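PDB 4I5J: Serine/threonine-protein phosphatase 2A regulatory subunit B'' subunit alpha from Homo sapiens, which binds calcium through an EF-hand and, as a regulatory B'' subunit of protein phosphatase 2A, might modulate the substrate selectivity, activity and localization of the catalytic enzyme. Local coordinates for residues A[90-93]-A[94-98]; A[104-107]-A[108-112]; A[149-152]-A[153-157]; A[192-195]-A[196-200]; A[231-234]-A[235-239]. All coordinates share one frame; numbering follows the deposited sequence.

Contact 1: A[90-93]-A[94-98]; sequences FLQT and LALLE
Leu94 lies over one face of the Phe90 ring, one helical turn further along helix 90-97. Its CG sits 4.3 Å from the centroid of the Phe90 ring and 23° off the ring normal, a CH-pi contact displaced toward the rim, while the branches reach the far end of the ring. Leu94 CD1 comes to 3.8 Å from Phe90 CE2, and Leu94 CD2 to 4.0 Å from Phe90 CZ. With CG of Phe90 anti to the backbone N (chi1 -177°), the ring leans forward along the helix and meets the leucine at a slant. The same Leu94 CD1 is loosely approached by CD2 of Leu91, 4.4 Å away, so one methyl serves two neighbours. On another side of the helix Gln92 and Leu96 run alongside each other in the same direction, the amide NE2 of Gln92 4.0 Å from Leu96 CD1. Four successive i to i+4 backbone bonds hold this spacing, from Leu94 N to Phe90 O at 2.9 Å through Leu97 N to Thr93 O at 2.8 Å. Thr93 turns its hydroxyl back to the carbonyl of Asn89, which satisfies a polar group on a buried side chain. Phe16 of helix 12-20 packs on Leu91 and Leu94, Leu36 of helix 34-43 touches Phe90, and Tyr109 meets the Phe90 ring edge-to-face. One side of the helix is thus largely apolar, packed by dispersion against helices 12-20 and 34-43 and the 103-110 loop, whereas Gln92, Ala95 and Leu96 are exposed.

Contact 2: A[104-107]-A[108-112]; sequences NQIT and DYFSY
Between the short 3-10 turn at Asn104 and the start of helix 112-125 the backbone doubles back, with an inverse gamma turn centred on Ile106 and the CA atoms of Asn104 and Ser111 only 4.6 Å apart. Across this bend the carboxamide of Asn104 lies beside Tyr112, the amide and ring planes 43° apart. Asn104 OD1 takes a weak bond from Tyr112 N at 3.0 Å, bent to 121° at the hydrogen, and also rests 3.4 Å from Tyr112 CB. Its stronger partner is the next amide, that of Glu113. A water closes the same gap: it donates to Asn104 O and accepts from Ser111 OG. Ser111 OG, anti to its own N (chi1 169°), also caps the amide of His114. Further along the loop Ile106 and Phe110 run side by side in the same direction, Ile106 CG2 lying 4.0 Å from Phe110 CB. Both also pack on Thr93 of helix 90-97, while Phe110 reaches Val64 of helix 54-72. Asp108 and Tyr109 are tied by their polar ends to the side chain of Asn89. Serine at the N-cap with OG on the third amide of the helix is the classic N-terminal cap; here Asn104, from the preceding turn, accepts from two further amides at the start of helix 112-125, weakly from Tyr112.

Contact 3: A[149-152]-A[153-157]; sequences RIIE and RIFSG
Apolar contacts come from Ile151, which uses different branches for two partners. Its CD1 meets CD1 of Ile154 at 3.8 Å, methyl against methyl, while its CG2 lies 4.1 Å from CD2 of Phe155. Ile151 and Phe155 point the same way, and the Phe155 ring presents its edge to Ile151 O, which lies in the ring plane 3.4 Å from Phe155 CD2. Ile151 and Phe155 pack on Gln135, and Phe155 also on Leu138, of helix 135-138; on another flank Ile150 and Ile154 touch Cys198 of helix 189-199. The setting is the EF-hand domain pair, where helix 148-154 packs against both helices flanking the calcium loop. Backbone bonds follow the i to i+4 pattern: Ile154 N meets Ile150 O at 2.9 Å, and Phe155 N binds Ile151 O at 3.0 Å. At the C-terminal end, where the chain leaves the helix, Ser156 N turns to Arg153 O, 3.0 Å away, and Ser156 OG is hydrogen-bonded to Ala158 N. Charged groups reach outward to other helices. Arg149 forms a salt bridge with Glu217 and a cation-pi contact with Tyr214, both on helix 209-226, and its NH1 also hydrogen-bonds the carbonyl oxygen of Tyr214. Arg153, bent at chi2 and chi3 (-68° and -59°), brings its guanidinium to the carbonyls of Arg197 and Cys198, just before the calcium loop.

Contact 4: A[192-195]-A[196-200]; sequences IEYW and FRCMD. With CA (calcium ion), chain B.
Cys198 sets its sulfur near two aromatic rings at once, those of Tyr194 and Trp195, one turn or less back along helix 189-199. SG lies 5.0 Å from the centroid of the Tyr194 ring and 5.2 Å from that of the six-membered ring of Trp195, oblique to both. SG anti to the carbonyl carbon (chi1 -69°) tips the sulfur back toward them. Tyr194 also turns the edge of its ring to one face of the Trp195 indole, Tyr194 CD2 standing over the centre of the indole, and Trp195 NE1 is satisfied by the carbonyl of Ser182. On another side Glu193 and Arg197 form a salt bridge. Arg197 NE gives the main bond to Glu193 OE2, 3.1 Å and 152° at the hydrogen, arriving on the anti side of the oxygen, somewhat out of the carboxylate plane; NH2 adds a weak one at 3.5 Å. Carboxylate and guanidinium planes are 42° apart, and Trp76 meets Arg197 in a cation-pi contact. Past the helix end, Asp200 OD1 binds the calcium ion at 2.3 Å, with a water as a further ligand, while its OD2 accepts from Gly205 N. Asp202, Asp204, Val206 and Glu211 complete the site in an EF-hand loop. Sulfur and rings thus meet by dispersion in a buried part of the helix, the acid-base pair probably offsets much of its own charge, and the aspartate would carry negative charge for the ion.

Contact 5: A[231-234]-A[235-239]; sequences LPFH and DLLCQ
Phe233 and Leu237 lie one turn apart at the start of helix 233-244, with one face of the aromatic ring turned to the leucine. Leu237 CB stands over that face of the Phe233 ring, shifted toward its rim, and Leu237 CD2 touches the far end of the ring, 3.9 Å from Phe233 CZ. A chi1 of 179° brings the end of the Phe233 ring back to Leu237, although the bond to CB sets out away from it. Pro232 and Asp235 meet through single atoms, Asp235 OD2 lying 3.2 Å from Pro232 CG. Leu231 stands roughly perpendicular to Asp235, its CG 4.2 Å from Asp235 CB, and faces Gln239 from the opposite direction, its CD2 3.8 Å from Gln239 NE2. On the exposed side the sulfur of Cys238 lies oblique to the His234 ring, 5.4 Å from its centroid. Pro232 occupies the N-cap position, where its carbonyl oxygen begins the helical bonding: Leu236 N reaches Pro232 O at 3.2 Å and nearly straight (169°), and Asp235 N adds a weak bond to it. Leu237 N continues the pattern with a 2.8 Å bond to Phe233 O. Phe233 packs on Glu213 and Tyr216 of helix 209-226, the exiting helix of the calcium-binding EF-hand, and Leu237 on Leu212 of the same helix. Tyr216 also holds Leu231 O by its hydroxyl, and Leu236 inserts between that helix and Thr269 and Phe270 of helix 263-271.

All five contacts are local and follow one another along the chain; none nests within or crosses another. Contact 1 spans one turn of helix 90-97, and contact 2 closes the bend leading into helix 112-125. These two touch, Thr93 CG2 meeting Ile106 CG2 at 3.6 Å, and tie the N-terminal EF-hand domain to the start of the next helix. Contacts 3 and 4 lie on the opposite side of the chain's centre, in the EF-hand domain pair, with Arg153 of contact 3 joining helix 148-154 to the end of helix 189-199. Contact 5 begins helix 233-244 beyond the calcium site, its nearest atoms about 9 Å from contact 4.

Contact 1: A[90-93]-A[94-98]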
# COMPACT_ATOMS: atom_id res chain seq x y z
N PHE A 90 12.53 -11.33 -2.93
CA PHE A 90 12.92 -11.29 -1.52
C PHE A 90 14.19 -12.10 -1.23
O PHE A 90 15.10 -11.62 -0.57
CB PHE A 90 11.80 -11.75 -0.58
CG PHE A 90 12.18 -11.65 0.88
CD1 PHE A 90 12.38 -10.40 1.47
CD2 PHE A 90 12.37 -12.78 1.65
CE1 PHE A 90 12.75 -10.28 2.80
CE2 PHE A 90 12.73 -12.68 2.99
CZ PHE A 90 12.93 -11.41 3.56
N LEU A 91 14.25 -13.33 -1.72
CA LEU A 91 15.41 -14.15 -1.41
C LEU A 91 16.64 -13.54 -2.04
O LEU A 91 17.69 -13.48 -1.40
CB LEU A 91 15.20 -15.60 -1.84
CG LEU A 91 14.12 -16.34 -1.04
CD1 LEU A 91 14.08 -17.81 -1.41
CD2 LEU A 91 14.39 -16.17 0.45
N GLN A 92 16.53 -13.05 -3.28
CA GLN A 92 17.65 -12.33 -3.91
C GLN A 92 18.07 -11.11 -3.10
O GLN A 92 19.25 -10.83 -2.94
CB GLN A 92 17.30 -11.89 -5.34
CG GLN A 92 18.33 -10.96 -5.93
CD GLN A 92 17.78 -10.15 -7.07
OE1 GLN A 92 16.58 -10.20 -7.37
NE2 GLN A 92 18.64 -9.39 -7.71
N THR A 93 17.10 -10.38 -2.57
CA THR A 93 17.42 -9.21 -1.75
C THR A 93 18.17 -9.63 -0.47
O THR A 93 19.04 -8.91 0.02
CB THR A 93 16.14 -8.42 -1.38
OG1 THR A 93 15.52 -7.93 -2.57
CG2 THR A 93 16.50 -7.24 -0.50
N LEU A 94 17.83 -10.78 0.10
CA LEU A 94 18.59 -11.30 1.23
C LEU A 94 20.02 -11.60 0.80
O LEU A 94 20.97 -11.29 1.52
CB LEU A 94 17.96 -12.58 1.78
CG LEU A 94 16.71 -12.38 2.63
CD1 LEU A 94 16.39 -13.66 3.41
CD2 LEU A 94 16.93 -11.21 3.56
N ALA A 95 20.17 -12.20 -0.37
CA ALA A 95 21.50 -12.49 -0.90
C ALA A 95 22.32 -11.20 -1.07
O ALA A 95 23.54 -11.19 -0.84
CB ALA A 95 21.40 -13.25 -2.20
N LEU A 96 21.66 -10.12 -1.47
CA LEU A 96 22.34 -8.84 -1.70
C LEU A 96 22.63 -8.14 -0.37
O LEU A 96 23.63 -7.45 -0.22
CB LEU A 96 21.50 -7.92 -2.60
CG LEU A 96 21.26 -8.29 -4.07
CD1 LEU A 96 20.26 -7.33 -4.71
CD2 LEU A 96 22.57 -8.30 -4.87
N LEU A 97 21.74 -8.32 0.59
CA LEU A 97 21.88 -7.77 1.93
C LEU A 97 23.16 -8.25 2.61
O LEU A 97 23.80 -7.50 3.34
CB LEU A 97 20.67 -8.18 2.77
CG LEU A 97 20.52 -7.63 4.18
CD1 LEU A 97 20.39 -6.13 4.11
CD2 LEU A 97 19.30 -8.25 4.83
N GLU A 98 23.52 -9.51 2.38
CA GLU A 98 24.67 -10.11 3.05
C GLU A 98 26.00 -9.53 2.61
O GLU A 98 27.02 -9.80 3.23
CB GLU A 98 24.67 -11.63 2.82
CG GLU A 98 23.47 -12.35 3.42
CD GLU A 98 23.34 -13.78 2.93
OE1 GLU A 98 22.39 -14.47 3.34
OE2 GLU A 98 24.20 -14.21 2.12

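Contact 2: A[104-107]-A[108-112]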
# COMPACT_ATOMS: atom_id res chain seq x y z
N ASN A 104 21.17 1.52 3.12
CA ASN A 104 20.34 2.42 2.32
C ASN A 104 20.46 2.23 0.82
O ASN A 104 19.72 2.84 0.04
CB ASN A 104 20.56 3.87 2.74
CG ASN A 104 20.17 4.11 4.18
OD1 ASN A 104 19.21 3.52 4.67
ND2 ASN A 104 20.91 4.96 4.88
N GLN A 105 21.35 1.33 0.42
CA GLN A 105 21.42 0.88 -0.97
C GLN A 105 20.48 -0.28 -1.22
O GLN A 105 20.17 -0.60 -2.36
CB GLN A 105 22.85 0.47 -1.31
CG GLN A 105 23.41 1.22 -2.51
CD GLN A 105 23.24 2.72 -2.36
OE1 GLN A 105 23.37 3.26 -1.26
NE2 GLN A 105 22.95 3.40 -3.46
N ILE A 106 20.04 -0.95 -0.15
CA ILE A 106 19.03 -1.98 -0.31
C ILE A 106 17.66 -1.32 -0.25
O ILE A 106 17.03 -1.23 0.82
CB ILE A 106 19.12 -3.08 0.77
CG1 ILE A 106 20.55 -3.62 0.89
CG2 ILE A 106 18.21 -4.21 0.39
CD1 ILE A 106 21.00 -4.37 -0.34
N THR A 107 17.21 -0.84 -1.40
CA THR A 107 16.02 -0.01 -1.47
C THR A 107 14.73 -0.85 -1.49
O THR A 107 13.64 -0.31 -1.27
CB THR A 107 16.08 0.91 -2.70
OG1 THR A 107 16.31 0.12 -3.87
CG2 THR A 107 17.23 1.94 -2.56
N ASP A 108 14.83 -2.14 -1.76
CA ASP A 108 13.67 -3.01 -1.57
C ASP A 108 13.68 -3.50 -0.13
O ASP A 108 14.69 -4.00 0.33
CB ASP A 108 13.69 -4.20 -2.51
CG ASP A 108 13.60 -3.80 -3.98
OD1 ASP A 108 12.89 -2.82 -4.30
OD2 ASP A 108 14.24 -4.48 -4.80
N TYR A 109 12.55 -3.31 0.56
CA TYR A 109 12.31 -3.83 1.92
C TYR A 109 13.09 -3.14 3.02
O TYR A 109 12.49 -2.63 3.95
CB TYR A 109 12.53 -5.35 2.03
CG TYR A 109 11.92 -6.14 0.91
CD1 TYR A 109 12.73 -6.76 -0.03
CD2 TYR A 109 10.53 -6.26 0.76
CE1 TYR A 109 12.22 -7.47 -1.06
CE2 TYR A 109 9.99 -6.98 -0.31
CZ TYR A 109 10.86 -7.58 -1.22
OH TYR A 109 10.42 -8.32 -2.29
N PHE A 110 14.43 -3.14 2.91
CA PHE A 110 15.29 -2.94 4.07
C PHE A 110 15.79 -1.55 4.39
O PHE A 110 16.29 -1.33 5.51
CB PHE A 110 16.50 -3.87 3.99
CG PHE A 110 16.15 -5.30 4.20
CD1 PHE A 110 15.96 -6.14 3.12
CD2 PHE A 110 15.95 -5.79 5.48
CE1 PHE A 110 15.60 -7.46 3.32
CE2 PHE A 110 15.60 -7.11 5.68
CZ PHE A 110 15.41 -7.95 4.61
N SER A 111 15.70 -0.65 3.43
CA SER A 111 16.32 0.67 3.55
C SER A 111 15.94 1.36 4.82
O SER A 111 14.75 1.44 5.13
CB SER A 111 15.88 1.55 2.40
OG SER A 111 16.26 2.90 2.61
N TYR A 112 16.94 1.85 5.57
CA TYR A 112 16.66 2.58 6.80
C TYR A 112 16.11 3.96 6.50
O TYR A 112 15.18 4.42 7.17
CB TYR A 112 17.89 2.71 7.73
CG TYR A 112 17.46 3.26 9.06
CD1 TYR A 112 16.94 2.42 10.03
CD2 TYR A 112 17.49 4.63 9.32
CE1 TYR A 112 16.51 2.92 11.25
CE2 TYR A 112 17.06 5.13 10.51
CZ TYR A 112 16.57 4.28 11.48
OH TYR A 112 16.15 4.80 12.68
O HOH W 1 17.37 4.25 0.86

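Contact 3: A[149-152]-A[153-157]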
# COMPACT_ATOMS: atom_id res chain seq x y z
N ARG A 149 -14.19 10.85 0.64
CA ARG A 149 -14.89 9.61 0.35
C ARG A 149 -13.92 8.43 0.20
O ARG A 149 -14.20 7.33 0.69
CB ARG A 149 -15.81 9.76 -0.87
CG ARG A 149 -17.15 10.38 -0.49
CD ARG A 149 -18.00 10.82 -1.71
NE ARG A 149 -19.23 11.45 -1.23
CZ ARG A 149 -20.23 11.87 -2.01
NH1 ARG A 149 -20.15 11.75 -3.32
NH2 ARG A 149 -21.30 12.42 -1.46
N ILE A 150 -12.79 8.64 -0.46
CA ILE A 150 -11.78 7.59 -0.51
C ILE A 150 -11.20 7.33 0.90
O ILE A 150 -11.01 6.18 1.28
CB ILE A 150 -10.69 7.90 -1.57
CG1 ILE A 150 -10.10 6.60 -2.11
CG2 ILE A 150 -9.63 8.89 -1.03
CD1 ILE A 150 -11.12 5.77 -2.96
N ILE A 151 -11.01 8.37 1.70
CA ILE A 151 -10.46 8.21 3.05
C ILE A 151 -11.42 7.41 3.92
O ILE A 151 -11.02 6.49 4.64
CB ILE A 151 -10.13 9.57 3.72
CG1 ILE A 151 -9.05 10.33 2.94
CG2 ILE A 151 -9.72 9.37 5.18
CD1 ILE A 151 -7.71 9.64 2.85
N GLU A 152 -12.70 7.74 3.83
CA GLU A 152 -13.75 6.98 4.51
C GLU A 152 -13.68 5.51 4.09
O GLU A 152 -13.84 4.61 4.91
CB GLU A 152 -15.12 7.59 4.20
CG GLU A 152 -16.30 6.91 4.89
CD GLU A 152 -17.59 7.70 4.70
OE1 GLU A 152 -17.55 8.80 4.10
OE2 GLU A 152 -18.66 7.23 5.16
N ARG A 153 -13.41 5.26 2.81
CA ARG A 153 -13.25 3.88 2.35
C ARG A 153 -12.03 3.20 2.96
O ARG A 153 -12.07 2.03 3.33
CB ARG A 153 -13.22 3.83 0.82
CG ARG A 153 -14.56 4.18 0.14
CD ARG A 153 -15.59 3.10 0.42
NE ARG A 153 -15.11 1.82 -0.09
CZ ARG A 153 -15.40 0.64 0.45
NH1 ARG A 153 -16.19 0.57 1.51
NH2 ARG A 153 -14.90 -0.47 -0.08
N ILE A 154 -10.93 3.92 3.05
CA ILE A 154 -9.75 3.39 3.72
C ILE A 154 -10.09 2.96 5.15
O ILE A 154 -9.64 1.91 5.61
CB ILE A 154 -8.63 4.41 3.74
CG1 ILE A 154 -8.00 4.53 2.34
CG2 ILE A 154 -7.59 4.05 4.79
CD1 ILE A 154 -7.36 5.92 2.11
N PHE A 155 -10.91 3.75 5.82
CA PHE A 155 -11.26 3.48 7.21
C PHE A 155 -12.46 2.54 7.36
O PHE A 155 -12.95 2.32 8.47
CB PHE A 155 -11.52 4.80 7.94
CG PHE A 155 -10.26 5.45 8.44
CD1 PHE A 155 -9.93 5.39 9.77
CD2 PHE A 155 -9.41 6.10 7.56
CE1 PHE A 155 -8.77 5.98 10.24
CE2 PHE A 155 -8.24 6.68 8.02
CZ PHE A 155 -7.92 6.63 9.37
N SER A 156 -12.91 1.98 6.23
CA SER A 156 -14.10 1.11 6.17
C SER A 156 -13.79 -0.35 6.46
O SER A 156 -14.70 -1.14 6.71
CB SER A 156 -14.70 1.15 4.77
OG SER A 156 -13.82 0.52 3.84
N GLY A 157 -12.53 -0.72 6.35
CA GLY A 157 -12.15 -2.12 6.47
C GLY A 157 -11.84 -2.73 5.11
O GLY A 157 -11.43 -3.88 5.02

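Contact 4: A[192-195]-A[196-200]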
# COMPACT_ATOMS: atom_id res chain seq x y z
N ILE A 192 -2.41 -0.72 -6.76
CA ILE A 192 -3.55 -0.74 -7.68
C ILE A 192 -4.68 -1.55 -7.07
O ILE A 192 -5.85 -1.19 -7.21
CB ILE A 192 -3.16 -1.28 -9.07
CG1 ILE A 192 -2.09 -0.39 -9.69
CG2 ILE A 192 -4.40 -1.36 -10.02
CD1 ILE A 192 -1.52 -0.98 -11.00
N GLU A 193 -4.35 -2.64 -6.38
CA GLU A 193 -5.39 -3.43 -5.73
C GLU A 193 -5.96 -2.68 -4.54
O GLU A 193 -7.17 -2.68 -4.29
CB GLU A 193 -4.86 -4.79 -5.29
CG GLU A 193 -5.90 -5.53 -4.48
CD GLU A 193 -5.64 -7.01 -4.45
OE1 GLU A 193 -4.63 -7.44 -5.05
OE2 GLU A 193 -6.45 -7.74 -3.81
N TYR A 194 -5.06 -2.01 -3.81
CA TYR A 194 -5.41 -1.25 -2.62
C TYR A 194 -6.47 -0.19 -2.98
O TYR A 194 -7.51 -0.09 -2.31
CB TYR A 194 -4.15 -0.60 -2.05
CG TYR A 194 -4.29 0.18 -0.75
CD1 TYR A 194 -3.92 -0.39 0.46
CD2 TYR A 194 -4.76 1.48 -0.75
CE1 TYR A 194 -4.01 0.32 1.64
CE2 TYR A 194 -4.86 2.21 0.44
CZ TYR A 194 -4.49 1.61 1.63
OH TYR A 194 -4.59 2.30 2.82
N TRP A 195 -6.22 0.59 -4.03
CA TRP A 195 -7.19 1.62 -4.42
C TRP A 195 -8.43 1.01 -5.06
O TRP A 195 -9.53 1.56 -4.94
CB TRP A 195 -6.57 2.67 -5.34
CG TRP A 195 -5.47 3.35 -4.64
CD1 TRP A 195 -4.14 3.29 -4.94
CD2 TRP A 195 -5.57 4.14 -3.44
NE1 TRP A 195 -3.41 4.00 -4.02
CE2 TRP A 195 -4.27 4.54 -3.09
CE3 TRP A 195 -6.64 4.55 -2.65
CZ2 TRP A 195 -4.00 5.35 -1.98
CZ3 TRP A 195 -6.39 5.35 -1.54
CH2 TRP A 195 -5.08 5.74 -1.22
N PHE A 196 -8.27 -0.14 -5.70
CA PHE A 196 -9.42 -0.83 -6.26
C PHE A 196 -10.37 -1.27 -5.14
O PHE A 196 -11.57 -1.08 -5.25
CB PHE A 196 -9.01 -2.04 -7.09
CG PHE A 196 -10.17 -2.72 -7.76
CD1 PHE A 196 -10.51 -2.39 -9.07
CD2 PHE A 196 -10.93 -3.67 -7.09
CE1 PHE A 196 -11.58 -2.99 -9.70
CE2 PHE A 196 -12.02 -4.28 -7.71
CZ PHE A 196 -12.34 -3.95 -9.02
N ARG A 197 -9.83 -1.85 -4.07
CA ARG A 197 -10.67 -2.28 -2.95
C ARG A 197 -11.37 -1.08 -2.31
O ARG A 197 -12.48 -1.20 -1.76
CB ARG A 197 -9.81 -2.95 -1.89
CG ARG A 197 -9.50 -4.39 -2.17
CD ARG A 197 -8.26 -4.84 -1.40
NE ARG A 197 -8.09 -6.28 -1.58
CZ ARG A 197 -8.28 -7.16 -0.61
NH1 ARG A 197 -8.61 -6.75 0.62
NH2 ARG A 197 -8.11 -8.45 -0.86
N CYS A 198 -10.71 0.08 -2.31
CA CYS A 198 -11.35 1.27 -1.74
C CYS A 198 -12.49 1.75 -2.64
O CYS A 198 -13.54 2.16 -2.15
CB CYS A 198 -10.36 2.40 -1.53
SG CYS A 198 -9.18 2.07 -0.24
N MET A 199 -12.27 1.71 -3.96
CA MET A 199 -13.30 2.14 -4.91
C MET A 199 -14.43 1.14 -5.07
O MET A 199 -15.56 1.52 -5.40
CB MET A 199 -12.70 2.47 -6.27
CG MET A 199 -11.82 3.72 -6.25
SD MET A 199 -11.45 4.33 -7.91
CE MET A 199 -13.11 4.87 -8.39
N ASP A 200 -14.15 -0.13 -4.82
CA ASP A 200 -15.18 -1.15 -4.94
C ASP A 200 -16.10 -1.10 -3.72
O ASP A 200 -16.06 -1.99 -2.87
CB ASP A 200 -14.56 -2.54 -5.08
CG ASP A 200 -15.59 -3.62 -5.39
OD1 ASP A 200 -16.75 -3.27 -5.66
OD2 ASP A 200 -15.24 -4.81 -5.37
CA CA B . -18.55 -2.80 -6.98
O HOH W 2 -20.69 -2.77 -8.11

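Contact 5: A[231-234]-A[235-239]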
# COMPACT_ATOMS: atom_id res chain seq x y z
N LEU A 231 -16.35 19.09 -15.24
CA LEU A 231 -16.75 18.32 -16.41
C LEU A 231 -17.84 17.30 -16.04
O LEU A 231 -17.67 16.53 -15.10
CB LEU A 231 -15.51 17.61 -16.98
CG LEU A 231 -15.54 17.02 -18.38
CD1 LEU A 231 -15.94 18.07 -19.40
CD2 LEU A 231 -14.17 16.45 -18.70
N PRO A 232 -18.97 17.30 -16.78
CA PRO A 232 -20.10 16.42 -16.45
C PRO A 232 -19.70 14.93 -16.39
O PRO A 232 -18.83 14.49 -17.15
CB PRO A 232 -21.09 16.67 -17.59
CG PRO A 232 -20.29 17.31 -18.68
CD PRO A 232 -19.22 18.10 -17.99
N PHE A 233 -20.35 14.19 -15.49
CA PHE A 233 -19.99 12.80 -15.23
C PHE A 233 -19.88 12.00 -16.52
O PHE A 233 -18.96 11.20 -16.70
CB PHE A 233 -21.00 12.14 -14.30
CG PHE A 233 -20.70 10.69 -14.00
CD1 PHE A 233 -19.44 10.31 -13.57
CD2 PHE A 233 -21.67 9.71 -14.15
CE1 PHE A 233 -19.15 8.97 -13.30
CE2 PHE A 233 -21.39 8.39 -13.88
CZ PHE A 233 -20.13 8.02 -13.45
N HIS A 234 -20.81 12.28 -17.42
CA HIS A 234 -20.96 11.60 -18.68
C HIS A 234 -19.70 11.67 -19.54
O HIS A 234 -19.23 10.66 -20.05
CB HIS A 234 -22.13 12.24 -19.42
CG HIS A 234 -22.87 11.30 -20.31
ND1 HIS A 234 -22.83 11.40 -21.69
CD2 HIS A 234 -23.70 10.26 -20.03
CE1 HIS A 234 -23.60 10.45 -22.21
NE2 HIS A 234 -24.13 9.75 -21.23
N ASP A 235 -19.16 12.87 -19.73
CA ASP A 235 -17.96 13.04 -20.55
C ASP A 235 -16.73 12.48 -19.86
O ASP A 235 -15.84 11.90 -20.50
CB ASP A 235 -17.73 14.51 -20.90
CG ASP A 235 -18.77 15.05 -21.85
OD1 ASP A 235 -18.65 14.80 -23.07
OD2 ASP A 235 -19.72 15.70 -21.38
N LEU A 236 -16.67 12.65 -18.55
CA LEU A 236 -15.51 12.14 -17.80
C LEU A 236 -15.47 10.62 -17.86
O LEU A 236 -14.41 10.03 -18.09
CB LEU A 236 -15.55 12.58 -16.36
CG LEU A 236 -14.38 11.90 -15.63
CD1 LEU A 236 -13.27 12.88 -15.39
CD2 LEU A 236 -14.87 11.23 -14.37
N LEU A 237 -16.63 10.00 -17.66
CA LEU A 237 -16.74 8.55 -17.73
C LEU A 237 -16.32 8.04 -19.11
O LEU A 237 -15.61 7.05 -19.22
CB LEU A 237 -18.17 8.12 -17.40
CG LEU A 237 -18.47 6.63 -17.40
CD1 LEU A 237 -17.54 5.88 -16.44
CD2 LEU A 237 -19.93 6.41 -17.05
N CYS A 238 -16.74 8.74 -20.16
CA CYS A 238 -16.27 8.43 -21.51
C CYS A 238 -14.74 8.43 -21.60
O CYS A 238 -14.13 7.48 -22.09
CB CYS A 238 -16.85 9.42 -22.52
SG CYS A 238 -18.56 9.04 -22.94
N GLN A 239 -14.12 9.51 -21.11
CA GLN A 239 -12.66 9.60 -21.04
C GLN A 239 -12.04 8.43 -20.32
O GLN A 239 -11.05 7.84 -20.78
CB GLN A 239 -12.25 10.89 -20.32
CG GLN A 239 -12.65 12.16 -21.06
CD GLN A 239 -11.93 13.38 -20.53
OE1 GLN A 239 -11.26 13.33 -19.50
NE2 GLN A 239 -12.05 14.50 -21.25